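Local coordinates for catalase (PDB 1M7S) that breaks down hydrogen peroxide into water and oxygen at a haem centre, protecting the cell from its toxic effects, at the interface of chains A and B and the interface of chains A and C. Coordinates in Å, arbitrary orientation; residue numbers count along the deposited sequence, not the author numbering. Chains: chain A/B/C, Catalase.

Contact 1: the interface of chains A and B. Residues chain A 393-396; chain B 399-402.
One backbone to side-chain and one backbone to backbone hydrogen bond join A:Leu395 and B:Thr401. The amide N of A:Leu395 donates to the hydroxyl OG1 of B:Thr401 at 2.8 Å, almost straight at 176°. In return the amide N of B:Thr401 donates to the carbonyl O of A:Leu395 at 2.9 Å. Threonine suits this place because its hydroxyl, set between its own backbone N and carbonyl carbon (chi1 49°), faces chain A and acts as acceptor, much as a backbone carbonyl might.

The side chain of A:Glu394 can be followed outward along chain B. Its CB lies 3.5 Å from the carbonyl O of B:Thr401, and CG is 3.4 Å from the same oxygen. Further out, the carboxylate carbon CD stands 3.9 Å from OG1 of B:Thr400, and OE2 is about as far from it. CB and CG, the aliphatic stem, make the nearest contacts, and the extended chain carries the carboxylate on past OG1 of B:Thr400, the two side chains crossing at a slant. The hydroxyl OG1 of B:Thr400 is used within its own chain, donating to the carbonyl O of B:Thr401 from above the carbonyl plane. Its methyl CG2 meets CA of A:Pro396, its partner in an antiparallel bridge.

Both segments follow 3-10 helix 388-390, that of chain B running into strand 401-402, ahead of the C-terminal helices; a two-fold axis generates the twin contact.

Contact 2: the interface of chains A and C. Residues chain A 18, 31, 33-34, 37-38; chain C 133-135.
A:Ser18 and C:Asp133 make a paired polar contact, in which one small residue engages both carboxylate oxygens. The serine hydroxyl OG donates to OD1 of C:Asp133 at 2.6 Å, using the syn lone pair of that oxygen. The backbone N of A:Ser18 donates to OD2 of C:Asp133 at 2.9 Å, approaching from above the carboxylate plane. Serine is short enough to bring both donors to the same carboxylate. OD1 also accepts, on its anti side, the backbone N of C:Ile135 at 3.1 Å; together with the two bonds from A:Ser18 this should restrict the carboxylate's rotation, and it caps the start of 3-10 helix 134-136.

A second polar link is made by a lysine amine and a backbone carbonyl. The side-chain amine NZ of A:Lys37 donates to the carbonyl O of C:Ile135 at 2.7 Å. The lysine chain bends at chi3 (71°), which brings the amine round to a carbonyl near the end of the short helix.

The apolar contacts centre on C:Ile135, a branched residue that lies between the two polar links. Methyl CD1 of A:Leu34 packs on its CA at 3.7 Å. CD1 of C:Ile135 reaches CG of A:Gln33 at 4.2 Å, the two side chains crossing at about a right angle. Within chain A, OD2 of A:Asp31 accepts the backbone N of A:Leu34 and caps the first turn of its helix.

Helix 32-41 and the preceding N-terminal arm of chain A thus lie against 3-10 helix 134-136 of chain C.

Contact 3: the interface of chains A and C. Residues chain A 50, 137-138, 141-142; chain C 37-38, 41, 44.
Helix 137-144 of chain A packs against the end of helix 32-41 of chain C, with the ring of C:Phe41 inserted among A:Val50, A:Phe137, A:Pro138 and A:Val141. Methyl CG2 of A:Val50 lies over one face of that ring, 4.0 Å from its centroid. The ring of A:Phe137 meets it edge-to-face, its plane turned 83° and its CE2 3.5 Å from CE2 of C:Phe41. CG1 of A:Val141 meets the rim in the ring plane, 3.8 Å from CE1 of C:Phe41. With CG anti to the backbone N (chi1 178°), C:Phe41 projects from its helix into this apolar pocket, which a large flat side chain fills well. A:Pro138, compact and rigid, packs its CG against CD2 of C:Leu38.

Beside this core, NE2 of A:His142 donates to OE2 of C:Glu44 at 2.5 Å. The carboxylate oxygen lies in the imidazole plane and uses its syn lone pair, although the two planes are 46° apart. The carboxylate would probably favour a protonated imidazole.

The centre of the contact's C-alpha atoms is about 11 Å from active-site A:His52, two residues after A:Val50, so the neighbour's helix 32-41 may support this segment.

Contact 4: the interface of chains A and B. Residues chain A 27-29; chain B 27-29.
The flat groups here are peptide units, and those of A:Val27 to A:Leu29 are hydrogen-bonded to those of B:Val27 to B:Leu29. The carbonyl O of A:Val27 accepts the backbone N of B:Leu29 at 3.0 Å, and the carbonyl O of B:Val27 accepts the N of A:Leu29 at 3.0 Å. Both bonds are nearly straight at the hydrogen. A:Leu28 and B:Leu28 form an antiparallel bridge, with CA of A:Leu28 3.8 Å from the carbonyl O of B:Val27 and CA of B:Leu28 equally far from that of A:Val27.

The side chains separate onto two sides of this pair. On one, A:Leu28 and B:Leu28 meet methyl to methyl, CD2 to CD2 at 4.0 Å. On the other, A:Leu29 CD2 runs beside B:Val27 CG1 at 3.7 Å, pointing the same way, and A:Val27 is likewise matched with B:Leu29. The CD1 methyls of A:Leu29 and B:Leu29 come together at 4.0 Å, their side chains crossing at about a right angle. With CG anti to the backbone N (chi1 -177° in A:Leu29), A:Leu29 and B:Leu29 each extend far enough to meet both partners. Branched aliphatic residues suit a two-fold contact because their methyl groups can pack against the symmetry mates, while the backbone polar atoms pair in the bridge.

This stretch belongs to the N-terminal arm just before helix 32-41, and the arms of two subunits pair here around their two-fold axis.

Contact 1: the interface of chains A and B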
# COMPACT_ATOMS: atom_id res chain seq x y z
N SER A 393 1.75 16.53 32.30
CA SER A 393 1.26 16.87 33.63
C SER A 393 0.83 15.60 34.37
O SER A 393 0.61 14.59 33.73
CB SER A 393 0.09 17.85 33.55
OG SER A 393 -0.96 17.19 32.89
N GLU A 394 0.69 15.66 35.70
CA GLU A 394 0.30 14.45 36.43
C GLU A 394 -1.15 14.59 36.88
O GLU A 394 -1.43 15.52 37.64
CB GLU A 394 1.23 14.26 37.64
CG GLU A 394 2.65 13.89 37.20
CD GLU A 394 3.60 13.78 38.37
OE1 GLU A 394 3.54 14.70 39.23
OE2 GLU A 394 4.37 12.78 38.40
N LEU A 395 -2.02 13.68 36.43
CA LEU A 395 -3.44 13.80 36.85
C LEU A 395 -3.73 12.84 37.97
O LEU A 395 -3.37 11.67 37.92
CB LEU A 395 -4.23 13.35 35.59
CG LEU A 395 -5.76 13.29 35.87
CD1 LEU A 395 -6.34 14.70 35.72
CD2 LEU A 395 -6.40 12.23 34.98
N PRO A 396 -4.41 13.26 39.04
CA PRO A 396 -4.69 12.41 40.18
C PRO A 396 -5.69 11.34 39.79
O PRO A 396 -6.58 11.58 38.95
CB PRO A 396 -5.33 13.32 41.25
CG PRO A 396 -5.07 14.70 40.74
CD PRO A 396 -4.83 14.65 39.23
N GLY B 399 -2.44 7.06 43.12
CA GLY B 399 -1.31 7.87 42.70
C GLY B 399 -1.83 8.82 41.61
O GLY B 399 -2.99 9.24 41.61
N THR B 400 -0.97 9.09 40.65
CA THR B 400 -1.28 9.97 39.52
C THR B 400 -0.75 9.36 38.23
O THR B 400 0.01 8.40 38.25
CB THR B 400 -0.61 11.35 39.66
OG1 THR B 400 0.80 11.24 39.45
CG2 THR B 400 -0.80 12.05 41.01
N THR B 401 -1.14 9.99 37.11
CA THR B 401 -0.58 9.51 35.85
C THR B 401 0.89 9.91 36.00
O THR B 401 1.16 10.92 36.69
CB THR B 401 -1.23 10.11 34.62
OG1 THR B 401 -1.30 11.54 34.73
CG2 THR B 401 -2.67 9.62 34.52
N GLN B 402 1.78 9.13 35.41
CA GLN B 402 3.19 9.41 35.63
C GLN B 402 4.08 8.87 34.51
O GLN B 402 3.64 8.04 33.74
CB GLN B 402 3.61 8.75 36.96
CG GLN B 402 3.42 7.24 37.01
CD GLN B 402 4.26 6.55 38.07
OE1 GLN B 402 5.14 5.69 37.85
NE2 GLN B 402 4.01 6.85 39.32

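Contact 2: the interface of chains A and C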
# COMPACT_ATOMS: atom_id res chain seq x y z
N SER A 18 1.73 6.94 -30.06
CA SER A 18 2.44 5.82 -29.48
C SER A 18 3.30 5.17 -30.58
O SER A 18 3.03 5.34 -31.78
CB SER A 18 1.43 4.69 -29.08
OG SER A 18 0.51 5.30 -28.14
N ASP A 31 7.64 1.14 -25.82
CA ASP A 31 7.36 2.55 -25.79
C ASP A 31 7.36 2.97 -24.31
O ASP A 31 6.31 3.14 -23.67
CB ASP A 31 6.00 2.88 -26.40
CG ASP A 31 5.87 4.38 -26.60
OD1 ASP A 31 5.08 4.76 -27.48
OD2 ASP A 31 6.54 5.17 -25.87
N GLN A 33 7.75 5.93 -22.97
CA GLN A 33 6.99 7.14 -22.63
C GLN A 33 5.53 6.76 -22.44
O GLN A 33 4.88 7.21 -21.46
CB GLN A 33 7.15 8.27 -23.65
CG GLN A 33 6.10 9.40 -23.61
CD GLN A 33 6.34 10.33 -22.43
OE1 GLN A 33 7.05 9.95 -21.50
NE2 GLN A 33 5.76 11.53 -22.40
N LEU A 34 4.96 6.00 -23.38
CA LEU A 34 3.56 5.59 -23.16
C LEU A 34 3.40 4.91 -21.80
O LEU A 34 2.48 5.23 -21.01
CB LEU A 34 3.12 4.66 -24.29
CG LEU A 34 1.76 3.99 -24.16
CD1 LEU A 34 0.65 5.05 -24.22
CD2 LEU A 34 1.60 2.99 -25.30
N LYS A 37 3.80 7.28 -18.57
CA LYS A 37 2.69 8.18 -18.40
C LYS A 37 1.48 7.39 -17.92
O LYS A 37 0.83 7.93 -17.02
CB LYS A 37 2.21 8.89 -19.68
CG LYS A 37 3.22 9.80 -20.31
CD LYS A 37 2.70 10.34 -21.64
CE LYS A 37 1.56 11.34 -21.48
NZ LYS A 37 1.33 11.99 -22.84
N LEU A 38 1.25 6.21 -18.48
CA LEU A 38 0.06 5.45 -18.04
C LEU A 38 0.26 4.92 -16.61
O LEU A 38 -0.66 5.07 -15.81
CB LEU A 38 -0.29 4.35 -19.03
CG LEU A 38 -0.86 4.80 -20.39
CD1 LEU A 38 -1.14 3.55 -21.24
CD2 LEU A 38 -2.15 5.59 -20.14
N ASP C 133 -5.49 8.19 -29.59
CA ASP C 133 -4.23 7.52 -29.27
C ASP C 133 -4.14 7.52 -27.75
O ASP C 133 -4.32 8.57 -27.19
CB ASP C 133 -3.02 8.15 -29.98
CG ASP C 133 -1.77 7.28 -29.83
OD1 ASP C 133 -1.46 6.84 -28.70
OD2 ASP C 133 -1.05 6.94 -30.83
N ALA C 134 -3.92 6.39 -27.09
CA ALA C 134 -3.90 6.34 -25.63
C ALA C 134 -2.77 7.12 -24.97
O ALA C 134 -2.87 7.46 -23.77
CB ALA C 134 -3.87 4.87 -25.20
N ILE C 135 -1.76 7.52 -25.73
CA ILE C 135 -0.66 8.34 -25.20
C ILE C 135 -1.16 9.70 -24.76
O ILE C 135 -0.54 10.32 -23.91
CB ILE C 135 0.52 8.41 -26.20
CG1 ILE C 135 1.80 8.91 -25.49
CG2 ILE C 135 0.21 9.33 -27.38
CD1 ILE C 135 3.02 8.40 -26.26

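Contact 3: the interface of chains A and C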
# COMPACT_ATOMS: atom_id res chain seq x y z
N VAL A 50 -11.69 9.05 5.67
CA VAL A 50 -12.82 8.16 6.03
C VAL A 50 -14.02 8.99 6.43
O VAL A 50 -15.17 8.57 6.22
CB VAL A 50 -12.37 7.16 7.11
CG1 VAL A 50 -12.16 7.83 8.47
CG2 VAL A 50 -13.42 6.06 7.32
N PHE A 137 -17.78 5.80 17.79
CA PHE A 137 -17.59 6.58 16.58
C PHE A 137 -17.81 5.80 15.29
O PHE A 137 -18.57 6.25 14.44
CB PHE A 137 -16.23 7.32 16.57
CG PHE A 137 -16.12 8.32 15.44
CD1 PHE A 137 -16.81 9.50 15.50
CD2 PHE A 137 -15.27 8.06 14.36
CE1 PHE A 137 -16.72 10.42 14.46
CE2 PHE A 137 -15.18 8.98 13.33
CZ PHE A 137 -15.87 10.18 13.39
N PRO A 138 -17.23 4.64 15.14
CA PRO A 138 -17.42 3.82 13.95
C PRO A 138 -18.88 3.48 13.77
O PRO A 138 -19.39 3.61 12.67
CB PRO A 138 -16.53 2.57 14.11
CG PRO A 138 -15.45 3.21 15.00
CD PRO A 138 -16.27 4.03 16.07
N VAL A 141 -20.74 6.83 12.63
CA VAL A 141 -20.47 7.14 11.21
C VAL A 141 -21.19 6.12 10.33
O VAL A 141 -21.80 6.51 9.35
CB VAL A 141 -18.97 7.09 10.90
CG1 VAL A 141 -18.68 7.24 9.42
CG2 VAL A 141 -18.27 8.21 11.72
N HIS A 142 -21.04 4.82 10.62
CA HIS A 142 -21.73 3.84 9.75
C HIS A 142 -23.23 4.10 9.68
O HIS A 142 -23.83 3.97 8.57
CB HIS A 142 -21.51 2.42 10.34
CG HIS A 142 -20.10 1.92 10.14
ND1 HIS A 142 -19.68 0.67 10.50
CD2 HIS A 142 -19.02 2.53 9.58
CE1 HIS A 142 -18.39 0.54 10.20
NE2 HIS A 142 -17.98 1.64 9.62
N LYS C 37 -11.62 -1.71 16.69
CA LYS C 37 -12.68 -1.02 15.98
C LYS C 37 -12.18 0.27 15.32
O LYS C 37 -12.56 0.53 14.20
CB LYS C 37 -13.77 -0.57 16.99
CG LYS C 37 -14.77 -1.66 17.31
CD LYS C 37 -15.71 -1.10 18.41
CE LYS C 37 -16.80 -0.22 17.80
NZ LYS C 37 -17.87 -0.01 18.84
N LEU C 38 -11.28 1.00 15.99
CA LEU C 38 -10.73 2.19 15.34
C LEU C 38 -9.72 1.87 14.25
O LEU C 38 -9.79 2.49 13.20
CB LEU C 38 -10.15 3.12 16.41
CG LEU C 38 -11.20 3.74 17.38
CD1 LEU C 38 -10.42 4.58 18.41
CD2 LEU C 38 -12.22 4.56 16.63
N PHE C 41 -11.82 0.88 11.20
CA PHE C 41 -12.51 2.05 10.70
C PHE C 41 -11.60 2.99 9.92
O PHE C 41 -11.86 3.48 8.81
CB PHE C 41 -13.07 2.84 11.94
CG PHE C 41 -13.76 4.11 11.52
CD1 PHE C 41 -14.99 4.09 10.91
CD2 PHE C 41 -13.12 5.34 11.73
CE1 PHE C 41 -15.62 5.29 10.49
CE2 PHE C 41 -13.73 6.49 11.34
CZ PHE C 41 -14.98 6.49 10.71
N GLU C 44 -10.99 1.74 6.16
CA GLU C 44 -12.08 1.28 5.31
C GLU C 44 -11.94 1.73 3.85
O GLU C 44 -12.37 0.98 2.98
CB GLU C 44 -13.45 1.86 5.77
CG GLU C 44 -13.89 1.22 7.10
CD GLU C 44 -15.25 1.69 7.55
OE1 GLU C 44 -16.03 2.29 6.77
OE2 GLU C 44 -15.61 1.37 8.72

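Contact 4: the interface of chains A and B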
# COMPACT_ATOMS: atom_id res chain seq x y z
N VAL A 27 0.60 -1.52 -30.96
CA VAL A 27 1.50 -0.72 -30.13
C VAL A 27 2.60 -1.57 -29.51
O VAL A 27 2.39 -2.73 -29.16
CB VAL A 27 0.69 -0.04 -29.01
CG1 VAL A 27 1.58 0.64 -27.97
CG2 VAL A 27 -0.21 1.01 -29.67
N LEU A 28 3.84 -1.02 -29.46
CA LEU A 28 4.92 -1.83 -28.90
C LEU A 28 5.12 -1.65 -27.40
O LEU A 28 5.06 -0.54 -26.88
CB LEU A 28 6.26 -1.42 -29.56
CG LEU A 28 6.26 -1.48 -31.10
CD1 LEU A 28 7.64 -1.02 -31.57
CD2 LEU A 28 5.82 -2.86 -31.52
N LEU A 29 5.47 -2.74 -26.73
CA LEU A 29 5.77 -2.72 -25.30
C LEU A 29 6.96 -1.83 -24.96
O LEU A 29 7.00 -1.17 -23.91
CB LEU A 29 6.06 -4.16 -24.87
CG LEU A 29 6.34 -4.41 -23.38
CD1 LEU A 29 5.18 -4.00 -22.48
CD2 LEU A 29 6.68 -5.89 -23.19
N VAL B 27 8.39 -6.81 -29.04
CA VAL B 27 7.24 -7.44 -28.37
C VAL B 27 6.03 -6.51 -28.34
O VAL B 27 6.14 -5.31 -28.20
CB VAL B 27 7.65 -7.83 -26.94
CG1 VAL B 27 6.52 -8.21 -26.01
CG2 VAL B 27 8.60 -9.06 -27.08
N LEU B 28 4.82 -7.10 -28.39
CA LEU B 28 3.61 -6.29 -28.44
C LEU B 28 3.03 -5.98 -27.06
O LEU B 28 2.94 -6.89 -26.25
CB LEU B 28 2.52 -7.06 -29.18
CG LEU B 28 2.86 -7.35 -30.67
CD1 LEU B 28 1.61 -7.86 -31.34
CD2 LEU B 28 3.39 -6.09 -31.33
N LEU B 29 2.54 -4.76 -26.90
CA LEU B 29 1.88 -4.38 -25.64
C LEU B 29 0.61 -5.21 -25.42
O LEU B 29 0.29 -5.58 -24.27
CB LEU B 29 1.52 -2.89 -25.71
CG LEU B 29 0.77 -2.33 -24.49
CD1 LEU B 29 1.57 -2.47 -23.20
CD2 LEU B 29 0.37 -0.87 -24.67

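Contacts 1 and 4 belong to the A–B interface yet have centres about 67 Å apart, so the same two subunits meet through a late loop and again through their N-terminal arms. Contact 2 sets helix 32-41 of chain A on chain C, and contact 3 that of chain C on chain A; the 40 Å between them separates opposite copies of one two-fold-related patch, where 133-135 runs on to 137-142. Contact 4 lies about 11 Å from contact 2, where one arm reaches two partners. Such interlocking fits the tetramer typical of catalases and may link assembly to the active-site region, since contact 3 lies about 11 Å from A:His52.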